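Local coordinates for PnpC (Pseudomonas putida, PDB 3N9T), which uses ferric iron to catalyse the intradiol ring cleavage of hydroxyquinol by dioxygen, and holds phospholipid in a tunnel of N-terminal helices, at residues Phe75-Asp80 / Gly200-Met205; Leu131-Val136 / Glu260-His265; Trp152-Ala155 / Met159-Gly162; Pro191-Ile196 / Ser238-Leu243. One frame throughout, in Å; residues are numbered along the deposited sequence.

Contact 1: residues Phe75-Asp80 / Gly200-Met205; sequences FILLSD and GPVGEM. With HGX (1-heptadecanoyl-2-tridecanoyl-3-glycerol-phosphonyl choline), chain B.
L77 and L78 of one helix meet V202 and M205 of another; the axes of the two short helical segments approach to 10.0 Å at 26°. Walking from the start of 75-80, F75 takes no part in this meeting: its CB turns away, and its carbonyl O lies 3.6 Å from C48 at the end of a lipid chain. L77 comes next, pointing at V202. Its CG sits 4.0 Å from V202 CG1, the two branched side chains meeting at a slant. V202 CG2 goes deeper, against the helix backbone itself, 3.6 Å from L78 N and almost as near L78 CA.

L78 has two targets. With CG anti to its backbone N (chi1 -176°), the isobutyl group extends past V202 and forks: CD1 reaches M205 SD at 3.7 Å, the two side chains crossing at roughly a right angle, while CD2 touches lipid atom C39, also at 3.7 Å. S79 faces away from V202, and its CB lies 3.8 Å from lipid C48; its OG bonds to S85 and to W53 NE1 of the second subunit.

The side-chain contacts between the two segments are apolar; just outside 75-80, E74 OE2 accepts from V202 N. One face of helix 75-80 thus packs on the C-terminal domain and the other lines the phospholipid tunnel of the helical dimer interface, as in related intradiol dioxygenases.

Contact 2: residues Leu131-Val136 / Glu260-His265; sequences LVYGRV and EDRPAH
R262 and Y133 approach from opposite directions and touch through one nitrogen and one hydroxyl. From R262 CB, which is directed at strand 131-136, the chain leaves with CG beside the backbone N and anti to the carbonyl carbon. It then bends at chi2, folding back along its own strand. The side chain touches Y278, and its first polar atom, NE, finds E260 two residues earlier: R262 NE donates to E260 OE1 at 3.0 Å with an N-H...O angle of 150°, meeting the anti lone pair of that oxygen. R262 NH2 adds only a weak bond to the same E260 OE1, at 3.4 Å, so both nitrogens of this salt bridge turn to a single carboxylate oxygen.

Strands 129-138 and 256-262 are not partners in the sheet; each pairs with strand 278-287, the first parallel and the second antiparallel. The arginine therefore reaches across the width of an intervening strand in the beta-sheet of the C-terminal dioxygenase domain.

Beyond CZ the two terminal nitrogens part. NH1 goes to D266 in a salt bridge and to the carbonyl O of D268. NH2 donates to Y133 OH at 3.3 Å with an angle of 156°, the hydroxyl somewhat tilted from the guanidinium plane. Ring and guanidinium planes stand 76° apart, and NH2 lies at the ring edge, which excludes a cation-pi contact over the face. Y282 meets the Y133 ring edge-to-face, and Y133 OH has its stronger partner in D268.

Contact 3: residues Trp152-Ala155 / Met159-Gly162; sequences WQTA and MYSG. With FE (Fe (III) ion), chain D.
Y160 lies across the backbone of 152-155 with its ring near three consecutive residues, W152, Q153 and T154. Against W152 it stands obliquely: the ring centroid is 5.7 Å from that of the indole five-membered ring, with the planes 58° apart, so neither a stack nor an edge-to-face pair is formed. The nearest side-chain atoms are W152 CD1 and Y160 CE1, at 3.7 Å. That same CE1 carbon also lies 3.3 Å from the carbonyl carbon of Q153, which brings it close to the peptide between Q153 and T154. T154 sends its methyl over one face of the ring, but the modelled approach of CG2 is too close to be trusted in detail. Y160 CG is anti to the carbonyl carbon (chi1 -65°), which brings the ring back over the other segment although its CB does not point there.

The backbones are tied beside the ring. A155 N donates to M159 O at 2.8 Å in a nearly straight bond (174°), closing the short loop between the segments, and M159 O also receives Q167 NE2. Water 1 bridges the gap further along, donating to Q153 O and accepting from S161 N.

At its tip Y160 OH binds the ferric iron at 2.0 Å, and W152 stacks on the iron ligand H220, so the oblique aromatic pair joins a first-shell tyrosine to the second shell. Among the metal's ligands are Y160, Y194, H218, H220 and a water, the two-tyrosine, two-histidine site that marks the non-haem iron centre of intradiol dioxygenases.

Contact 4: residues Pro191-Ile196 / Ser238-Leu243; sequences PVCYPI and SDDPYL. With FE (Fe (III) ion), chain D.
C193 and Y242 make the sulfur-aromatic contact that joins the two segments. The thiol comes to the ring edge, not its face: C193 SG is 3.9 Å from Y242 CE2, and the line from the ring centroid to the sulfur, 5.1 Å long, lies 88° off the normal. Chi1 of 57° sets SG between the backbone N and the carbonyl carbon, bringing the sulfur close to the ring plane. W214 stacks on the Y242 ring and touches the C193 side chain.

Polar bonds shape the 238-243 side without linking it to 191-196. D240 OD2 accepts from Y242 N at 2.8 Å (150° at the hydrogen), an Asx turn that sits at the start of the type I beta turn D240-L243. The backbone bond closing that turn, L243 N to D240 O, is weak at 3.5 Å, so the carboxylate probably contributes much of the definition of this bend. The other oxygen, OD1, accepts from A217 N on strand 214-224 and passes 3.6 Å from C193 CB; that last approach is packing only.

Metal bonding comes from the residue after the cysteine. Y194 faces away from 238-243, and its OH binds the ferric iron at 2.2 Å, with the metal in the plane of the ring. The segment holding C193 at the surface thus presents on its inner side one of the two tyrosine ligands; together with Y160 and with H218 and H220 of strand 214-224, Y194 makes up the protein side of the intradiol dioxygenase iron centre.

Overall arrangement
Contacts 3 and 4 share the active site: their tyrosine oxygens, Y160 OH and Y194 OH, lie 2.7 Å apart on the same iron, and water 3 completes part of its shell. Contact 1 joins the C-terminal dioxygenase domain to the lipid-binding helices. It touches contact 4 where L77 CD1 meets I196 CD1 at 3.6 Å, and the side chains of L77 and Y194 are about 9 Å apart. Contact 2 lies on the other side of the chain's centre from contact 1, the two contact centres about 37 Å apart, and its nearest atoms are about 6 Å from contacts 3 and 4.

Contact 1: residues Phe75-Asp80 / Gly200-Met205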
# COMPACT_ATOMS: atom_id res chain seq x y z
N PHE A 75 4.25 8.72 1.84
CA PHE A 75 3.37 7.65 2.39
C PHE A 75 2.52 8.15 3.57
O PHE A 75 1.35 7.76 3.70
CB PHE A 75 4.06 6.30 2.74
CG PHE A 75 3.97 5.30 1.60
CD1 PHE A 75 5.09 4.99 0.85
CD2 PHE A 75 2.70 4.75 1.20
CE1 PHE A 75 5.01 4.17 -0.30
CE2 PHE A 75 2.61 3.90 0.09
CZ PHE A 75 3.75 3.60 -0.68
N ILE A 76 3.12 8.96 4.45
CA ILE A 76 2.37 9.56 5.56
C ILE A 76 1.30 10.48 4.98
O ILE A 76 0.14 10.44 5.38
CB ILE A 76 3.29 10.31 6.51
CG1 ILE A 76 4.23 9.30 7.20
CG2 ILE A 76 2.46 11.14 7.55
CD1 ILE A 76 5.10 9.89 8.36
N LEU A 77 1.68 11.30 4.00
CA LEU A 77 0.70 12.16 3.37
C LEU A 77 -0.43 11.37 2.74
O LEU A 77 -1.57 11.80 2.79
CB LEU A 77 1.40 13.06 2.31
CG LEU A 77 0.55 14.20 1.81
CD1 LEU A 77 0.13 15.11 2.98
CD2 LEU A 77 1.55 15.02 0.93
N LEU A 78 -0.12 10.21 2.13
CA LEU A 78 -1.19 9.33 1.59
C LEU A 78 -2.08 8.78 2.69
O LEU A 78 -3.33 8.81 2.56
CB LEU A 78 -0.55 8.16 0.78
CG LEU A 78 -1.46 7.17 0.05
CD1 LEU A 78 -2.39 7.92 -0.98
CD2 LEU A 78 -0.61 6.07 -0.62
N SER A 79 -1.44 8.29 3.76
CA SER A 79 -2.18 7.85 5.00
C SER A 79 -3.09 8.97 5.51
O SER A 79 -4.28 8.74 5.80
CB SER A 79 -1.20 7.48 6.16
OG SER A 79 -1.93 7.12 7.33
N ASP A 80 -2.56 10.21 5.49
CA ASP A 80 -3.36 11.35 6.02
C ASP A 80 -4.56 11.62 5.15
O ASP A 80 -5.66 11.74 5.66
CB ASP A 80 -2.54 12.64 6.07
CG ASP A 80 -1.35 12.59 7.07
OD1 ASP A 80 -1.31 11.80 8.02
OD2 ASP A 80 -0.49 13.46 6.92
N GLY A 200 3.30 15.65 -5.72
CA GLY A 200 3.66 14.25 -5.77
C GLY A 200 2.45 13.42 -6.17
O GLY A 200 1.41 13.96 -6.57
N PRO A 201 2.56 12.09 -6.01
CA PRO A 201 1.39 11.21 -6.27
C PRO A 201 0.14 11.55 -5.48
O PRO A 201 -0.97 11.42 -6.01
CB PRO A 201 1.90 9.80 -5.93
CG PRO A 201 3.45 9.94 -5.93
CD PRO A 201 3.82 11.36 -5.71
N VAL A 202 0.26 11.97 -4.23
CA VAL A 202 -0.99 12.33 -3.47
C VAL A 202 -1.73 13.46 -4.24
O VAL A 202 -2.93 13.41 -4.44
CB VAL A 202 -0.65 12.76 -2.04
CG1 VAL A 202 -1.81 13.47 -1.34
CG2 VAL A 202 -0.16 11.48 -1.24
N GLY A 203 -0.98 14.43 -4.75
CA GLY A 203 -1.61 15.52 -5.56
C GLY A 203 -2.37 14.98 -6.75
O GLY A 203 -3.44 15.48 -7.09
N GLU A 204 -1.84 13.91 -7.36
CA GLU A 204 -2.51 13.28 -8.50
C GLU A 204 -3.79 12.61 -8.12
O GLU A 204 -4.80 12.73 -8.83
CB GLU A 204 -1.66 12.20 -9.15
CG GLU A 204 -0.55 12.72 -10.01
CD GLU A 204 0.38 11.56 -10.44
OE1 GLU A 204 -0.08 10.37 -10.50
OE2 GLU A 204 1.57 11.84 -10.67
N MET A 205 -3.75 11.85 -7.02
CA MET A 205 -4.94 11.24 -6.51
C MET A 205 -6.02 12.30 -6.15
O MET A 205 -7.20 12.14 -6.50
CB MET A 205 -4.57 10.40 -5.25
CG MET A 205 -5.84 9.75 -4.54
SD MET A 205 -5.30 9.09 -2.94
CE MET A 205 -5.43 10.67 -1.99
O11 HGX B . -8.67 4.88 -12.82
C11 HGX B . -7.50 4.70 -12.65
C12 HGX B . -7.06 3.41 -12.05
C13 HGX B . -6.97 3.54 -10.55
C14 HGX B . -6.31 2.26 -10.11
C15 HGX B . -6.19 2.21 -8.64
C16 HGX B . -5.77 0.82 -8.26
C17 HGX B . -5.28 0.85 -6.83
C18 HGX B . -5.30 -0.58 -6.33
C19 HGX B . -4.12 -0.84 -5.41
C20 HGX B . -3.72 -2.30 -5.63
C21 HGX B . -2.70 -2.47 -6.76
C22 HGX B . -1.51 -3.39 -6.45
C23 HGX B . -1.43 -3.90 -5.01
O3 HGX B . -6.59 5.74 -13.05
C3 HGX B . -7.05 7.03 -13.45
C2 HGX B . -6.71 8.12 -12.44
C1 HGX B . -6.98 9.43 -13.12
O3P HGX B . -8.39 9.55 -13.20
O2 HGX B . -5.33 8.15 -12.08
C31 HGX B . -5.07 8.05 -10.64
O31 HGX B . -4.55 8.97 -10.04
C32 HGX B . -5.30 6.87 -9.78
C33 HGX B . -4.67 7.27 -8.44
C34 HGX B . -4.26 6.02 -7.73
C35 HGX B . -4.67 5.97 -6.28
C36 HGX B . -4.09 4.73 -5.70
C37 HGX B . -3.99 4.95 -4.20
C38 HGX B . -3.64 3.60 -3.64
C39 HGX B . -2.94 3.75 -2.30
C40 HGX B . -3.55 2.86 -1.23
C42 HGX B . -2.90 1.48 -1.14
C43 HGX B . -2.18 1.20 0.19
C44 HGX B . -2.72 1.99 1.39
C45 HGX B . -1.59 2.78 2.04
C46 HGX B . -2.05 4.06 2.76
C47 HGX B . -1.56 4.06 4.20
C48 HGX B . -0.11 4.49 4.13
O1 HGX B . -8.00 11.06 -15.16
P1 HGX B . -9.01 10.07 -14.58
O4 HGX B . -9.39 8.82 -15.35
O5 HGX B . -10.35 10.88 -14.10
C4 HGX B . -11.17 11.58 -15.07
C5 HGX B . -11.17 13.10 -14.85
N1 HGX B . -10.19 13.91 -15.64
C6 HGX B . -10.80 15.24 -15.89
C7 HGX B . -9.80 13.32 -16.94
C8 HGX B . -8.98 14.13 -14.81

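Contact 2: residues Leu131-Val136 / Glu260-His265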
# COMPACT_ATOMS: atom_id res chain seq x y z
N LEU A 131 -5.61 37.18 20.56
CA LEU A 131 -5.28 36.63 21.91
C LEU A 131 -5.96 35.27 21.97
O LEU A 131 -7.20 35.20 21.80
CB LEU A 131 -5.89 37.51 22.99
CG LEU A 131 -5.73 36.98 24.44
CD1 LEU A 131 -4.20 36.81 24.79
CD2 LEU A 131 -6.46 37.94 25.40
N VAL A 132 -5.18 34.18 22.17
CA VAL A 132 -5.79 32.85 22.38
C VAL A 132 -5.61 32.57 23.86
O VAL A 132 -4.49 32.59 24.37
CB VAL A 132 -5.14 31.74 21.47
CG1 VAL A 132 -5.75 30.32 21.85
CG2 VAL A 132 -5.37 32.05 19.97
N TYR A 133 -6.68 32.39 24.60
CA TYR A 133 -6.56 32.24 26.04
C TYR A 133 -7.60 31.24 26.57
O TYR A 133 -8.53 30.84 25.84
CB TYR A 133 -6.69 33.63 26.74
CG TYR A 133 -8.07 34.20 26.78
CD1 TYR A 133 -8.78 34.50 25.58
CD2 TYR A 133 -8.65 34.59 27.99
CE1 TYR A 133 -10.09 35.04 25.62
CE2 TYR A 133 -9.95 35.15 28.04
CZ TYR A 133 -10.64 35.40 26.86
OH TYR A 133 -11.90 35.93 26.91
N GLY A 134 -7.45 30.84 27.84
CA GLY A 134 -8.41 29.86 28.38
C GLY A 134 -7.81 29.19 29.61
O GLY A 134 -7.06 29.80 30.36
N ARG A 135 -8.22 27.95 29.85
CA ARG A 135 -7.79 27.22 31.03
C ARG A 135 -7.45 25.81 30.66
O ARG A 135 -7.82 25.34 29.59
CB ARG A 135 -8.90 27.25 32.09
CG ARG A 135 -9.42 28.74 32.45
CD ARG A 135 -10.67 28.72 33.38
NE ARG A 135 -10.20 28.46 34.72
CZ ARG A 135 -10.92 27.94 35.73
NH1 ARG A 135 -12.20 27.55 35.55
NH2 ARG A 135 -10.31 27.79 36.93
N VAL A 136 -6.65 25.17 31.51
CA VAL A 136 -6.48 23.74 31.44
C VAL A 136 -7.12 23.16 32.71
O VAL A 136 -6.77 23.56 33.80
CB VAL A 136 -5.01 23.38 31.34
CG1 VAL A 136 -4.85 21.80 31.27
CG2 VAL A 136 -4.37 24.07 30.08
N GLU A 260 -13.43 35.88 18.08
CA GLU A 260 -14.42 37.01 18.19
C GLU A 260 -13.72 38.32 18.05
O GLU A 260 -12.54 38.44 18.38
CB GLU A 260 -15.11 37.01 19.55
CG GLU A 260 -15.66 35.69 19.99
CD GLU A 260 -16.43 35.79 21.31
OE1 GLU A 260 -16.20 36.74 22.09
OE2 GLU A 260 -17.31 34.95 21.52
N ASP A 261 -14.42 39.32 17.56
CA ASP A 261 -13.84 40.66 17.46
C ASP A 261 -14.08 41.34 18.78
O ASP A 261 -15.18 41.37 19.26
CB ASP A 261 -14.46 41.43 16.28
CG ASP A 261 -14.29 40.67 14.96
OD1 ASP A 261 -13.22 40.82 14.34
OD2 ASP A 261 -15.21 39.91 14.56
N ARG A 262 -13.03 41.82 19.44
CA ARG A 262 -13.21 42.42 20.76
C ARG A 262 -12.78 43.87 20.75
O ARG A 262 -11.90 44.23 19.99
CB ARG A 262 -12.33 41.70 21.79
CG ARG A 262 -12.73 40.27 22.04
CD ARG A 262 -14.11 40.19 22.67
NE ARG A 262 -14.24 38.81 23.07
CZ ARG A 262 -13.78 38.35 24.23
NH1 ARG A 262 -13.22 39.21 25.09
NH2 ARG A 262 -13.89 37.06 24.53
N PRO A 263 -13.32 44.67 21.71
CA PRO A 263 -13.02 46.12 21.85
C PRO A 263 -11.65 46.28 22.44
O PRO A 263 -11.18 45.36 23.16
CB PRO A 263 -14.07 46.62 22.84
CG PRO A 263 -14.56 45.40 23.59
CD PRO A 263 -14.38 44.23 22.64
N ALA A 264 -10.99 47.39 22.16
CA ALA A 264 -9.78 47.74 22.92
C ALA A 264 -10.13 47.76 24.40
O ALA A 264 -11.25 48.12 24.75
CB ALA A 264 -9.20 49.04 22.50
N HIS A 265 -9.19 47.29 25.23
CA HIS A 265 -9.30 47.31 26.68
C HIS A 265 -10.43 46.42 27.19
O HIS A 265 -10.94 46.62 28.30
CB HIS A 265 -9.36 48.78 27.19
CG HIS A 265 -8.30 49.67 26.58
ND1 HIS A 265 -6.97 49.57 26.91
CD2 HIS A 265 -8.38 50.62 25.63
CE1 HIS A 265 -6.26 50.41 26.18
NE2 HIS A 265 -7.09 51.06 25.38

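Contact 3: residues Trp152-Ala155 / Met159-Gly162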
# COMPACT_ATOMS: atom_id res chain seq x y z
N TRP A 152 2.08 25.63 18.11
CA TRP A 152 2.73 26.02 16.86
C TRP A 152 1.62 26.22 15.78
O TRP A 152 0.51 25.63 15.83
CB TRP A 152 3.85 25.00 16.48
CG TRP A 152 3.42 23.58 16.10
CD1 TRP A 152 3.33 23.03 14.82
CD2 TRP A 152 3.02 22.51 17.02
NE1 TRP A 152 2.92 21.67 14.92
CE2 TRP A 152 2.74 21.35 16.24
CE3 TRP A 152 2.90 22.44 18.43
CZ2 TRP A 152 2.26 20.13 16.82
CZ3 TRP A 152 2.46 21.25 19.01
CH2 TRP A 152 2.12 20.11 18.19
N GLN A 153 1.91 27.09 14.82
CA GLN A 153 0.96 27.42 13.76
C GLN A 153 1.75 27.96 12.55
O GLN A 153 2.92 28.38 12.69
CB GLN A 153 -0.00 28.50 14.23
CG GLN A 153 0.58 29.83 14.56
CD GLN A 153 -0.52 30.89 14.85
OE1 GLN A 153 -0.95 31.01 15.98
NE2 GLN A 153 -0.99 31.61 13.82
N THR A 154 1.11 27.95 11.38
CA THR A 154 1.77 28.49 10.17
C THR A 154 1.78 29.98 10.21
O THR A 154 1.00 30.60 10.94
CB THR A 154 1.02 28.17 8.87
OG1 THR A 154 -0.36 28.49 9.06
CG2 THR A 154 1.18 26.75 8.49
N ALA A 155 2.69 30.58 9.43
CA ALA A 155 2.65 32.03 9.22
C ALA A 155 1.56 32.34 8.17
O ALA A 155 0.92 31.39 7.66
CB ALA A 155 4.02 32.50 8.74
N MET A 159 3.38 28.65 5.81
CA MET A 159 4.51 27.81 6.23
C MET A 159 4.79 27.88 7.74
O MET A 159 4.63 28.93 8.33
CB MET A 159 5.79 28.18 5.47
CG MET A 159 6.02 27.29 4.24
SD MET A 159 7.30 27.94 3.15
CE MET A 159 6.43 29.32 2.39
N TYR A 160 5.18 26.75 8.33
CA TYR A 160 5.71 26.73 9.70
C TYR A 160 7.18 27.18 9.69
O TYR A 160 7.91 26.88 8.74
CB TYR A 160 5.59 25.36 10.31
CG TYR A 160 4.14 24.97 10.48
CD1 TYR A 160 3.49 25.15 11.69
CD2 TYR A 160 3.40 24.45 9.39
CE1 TYR A 160 2.13 24.80 11.84
CE2 TYR A 160 2.03 24.11 9.54
CZ TYR A 160 1.41 24.31 10.76
OH TYR A 160 0.07 24.03 10.90
N SER A 161 7.63 27.92 10.72
CA SER A 161 9.06 28.19 10.88
C SER A 161 9.64 26.83 11.26
O SER A 161 8.90 25.96 11.68
CB SER A 161 9.27 29.21 12.03
OG SER A 161 8.84 28.70 13.30
N GLY A 162 10.91 26.55 10.99
CA GLY A 162 11.53 26.86 9.78
C GLY A 162 11.41 25.55 9.00
O GLY A 162 12.42 24.99 8.55
FE FE D . -0.89 22.32 11.04
O HOH W 1 5.66 28.21 13.08
O HOH W 2 -1.24 26.09 11.59
O HOH W 3 -0.01 20.41 10.76

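Contact 4: residues Pro191-Ile196 / Ser238-Leu243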
# COMPACT_ATOMS: atom_id res chain seq x y z
N PRO A 191 -4.61 32.30 12.87
CA PRO A 191 -4.06 31.27 11.94
C PRO A 191 -4.76 31.37 10.56
O PRO A 191 -5.95 31.74 10.50
CB PRO A 191 -4.39 29.96 12.64
CG PRO A 191 -4.54 30.34 14.10
CD PRO A 191 -5.21 31.72 14.07
N VAL A 192 -4.05 31.06 9.50
CA VAL A 192 -4.63 31.01 8.14
C VAL A 192 -4.60 29.57 7.55
O VAL A 192 -3.74 28.74 7.90
CB VAL A 192 -3.95 32.04 7.18
CG1 VAL A 192 -3.83 33.47 7.86
CG2 VAL A 192 -2.54 31.61 6.83
N CYS A 193 -5.60 29.25 6.71
CA CYS A 193 -5.64 27.95 5.99
C CYS A 193 -4.43 27.83 5.03
O CYS A 193 -3.86 28.86 4.59
CB CYS A 193 -6.99 27.78 5.28
SG CYS A 193 -7.39 29.08 4.11
N TYR A 194 -4.00 26.62 4.72
CA TYR A 194 -2.84 26.44 3.86
C TYR A 194 -3.01 25.07 3.17
O TYR A 194 -3.73 24.24 3.73
CB TYR A 194 -1.54 26.51 4.67
CG TYR A 194 -1.42 25.45 5.77
CD1 TYR A 194 -1.80 25.72 7.08
CD2 TYR A 194 -0.88 24.19 5.50
CE1 TYR A 194 -1.65 24.79 8.10
CE2 TYR A 194 -0.75 23.22 6.52
CZ TYR A 194 -1.14 23.52 7.83
OH TYR A 194 -1.02 22.60 8.91
N PRO A 195 -2.43 24.87 1.94
CA PRO A 195 -2.63 23.59 1.25
C PRO A 195 -1.53 22.61 1.61
O PRO A 195 -0.41 23.01 1.96
CB PRO A 195 -2.51 23.98 -0.25
CG PRO A 195 -1.35 25.03 -0.22
CD PRO A 195 -1.63 25.81 1.09
N ILE A 196 -1.84 21.32 1.53
CA ILE A 196 -0.82 20.31 1.71
C ILE A 196 -0.04 20.13 0.39
O ILE A 196 -0.53 20.53 -0.67
CB ILE A 196 -1.44 18.98 2.13
CG1 ILE A 196 -2.32 18.45 0.98
CG2 ILE A 196 -2.29 19.11 3.44
CD1 ILE A 196 -2.43 16.88 1.07
N SER A 238 -13.41 28.63 13.82
CA SER A 238 -14.85 28.40 13.55
C SER A 238 -15.34 28.87 12.19
O SER A 238 -16.36 28.39 11.64
CB SER A 238 -15.67 29.26 14.53
OG SER A 238 -16.18 28.39 15.46
N ASP A 239 -14.69 29.84 11.64
CA ASP A 239 -15.34 30.36 10.46
C ASP A 239 -14.80 29.86 9.14
O ASP A 239 -15.10 30.44 8.09
CB ASP A 239 -15.41 31.91 10.56
CG ASP A 239 -16.38 32.35 11.68
OD1 ASP A 239 -17.51 31.77 11.71
OD2 ASP A 239 -16.00 33.22 12.55
N ASP A 240 -13.97 28.81 9.18
CA ASP A 240 -13.00 28.61 8.09
C ASP A 240 -13.77 28.00 6.93
O ASP A 240 -14.64 27.19 7.16
CB ASP A 240 -11.85 27.68 8.54
CG ASP A 240 -10.77 27.53 7.50
OD1 ASP A 240 -9.69 28.16 7.64
OD2 ASP A 240 -10.98 26.79 6.52
N PRO A 241 -13.49 28.41 5.70
CA PRO A 241 -14.33 27.83 4.65
C PRO A 241 -14.06 26.33 4.36
O PRO A 241 -14.81 25.72 3.62
CB PRO A 241 -14.00 28.67 3.42
CG PRO A 241 -12.56 29.17 3.68
CD PRO A 241 -12.48 29.33 5.17
N TYR A 242 -13.06 25.73 5.01
CA TYR A 242 -12.64 24.35 4.71
C TYR A 242 -12.89 23.39 5.87
O TYR A 242 -12.50 22.23 5.81
CB TYR A 242 -11.16 24.32 4.36
CG TYR A 242 -10.85 25.06 3.09
CD1 TYR A 242 -11.41 24.67 1.85
CD2 TYR A 242 -9.98 26.16 3.11
CE1 TYR A 242 -11.13 25.35 0.69
CE2 TYR A 242 -9.74 26.88 1.95
CZ TYR A 242 -10.29 26.47 0.75
OH TYR A 242 -9.95 27.18 -0.40
N LEU A 243 -13.57 23.89 6.91
CA LEU A 243 -13.86 23.16 8.13
C LEU A 243 -14.55 21.84 7.89
O LEU A 243 -14.30 20.85 8.60
CB LEU A 243 -14.75 24.03 9.05
CG LEU A 243 -14.56 24.12 10.57
CD1 LEU A 243 -13.06 24.14 11.04
CD2 LEU A 243 -15.32 25.35 11.08
FE FE D . -0.89 22.32 11.04
O HOH W 3 -0.01 20.41 10.76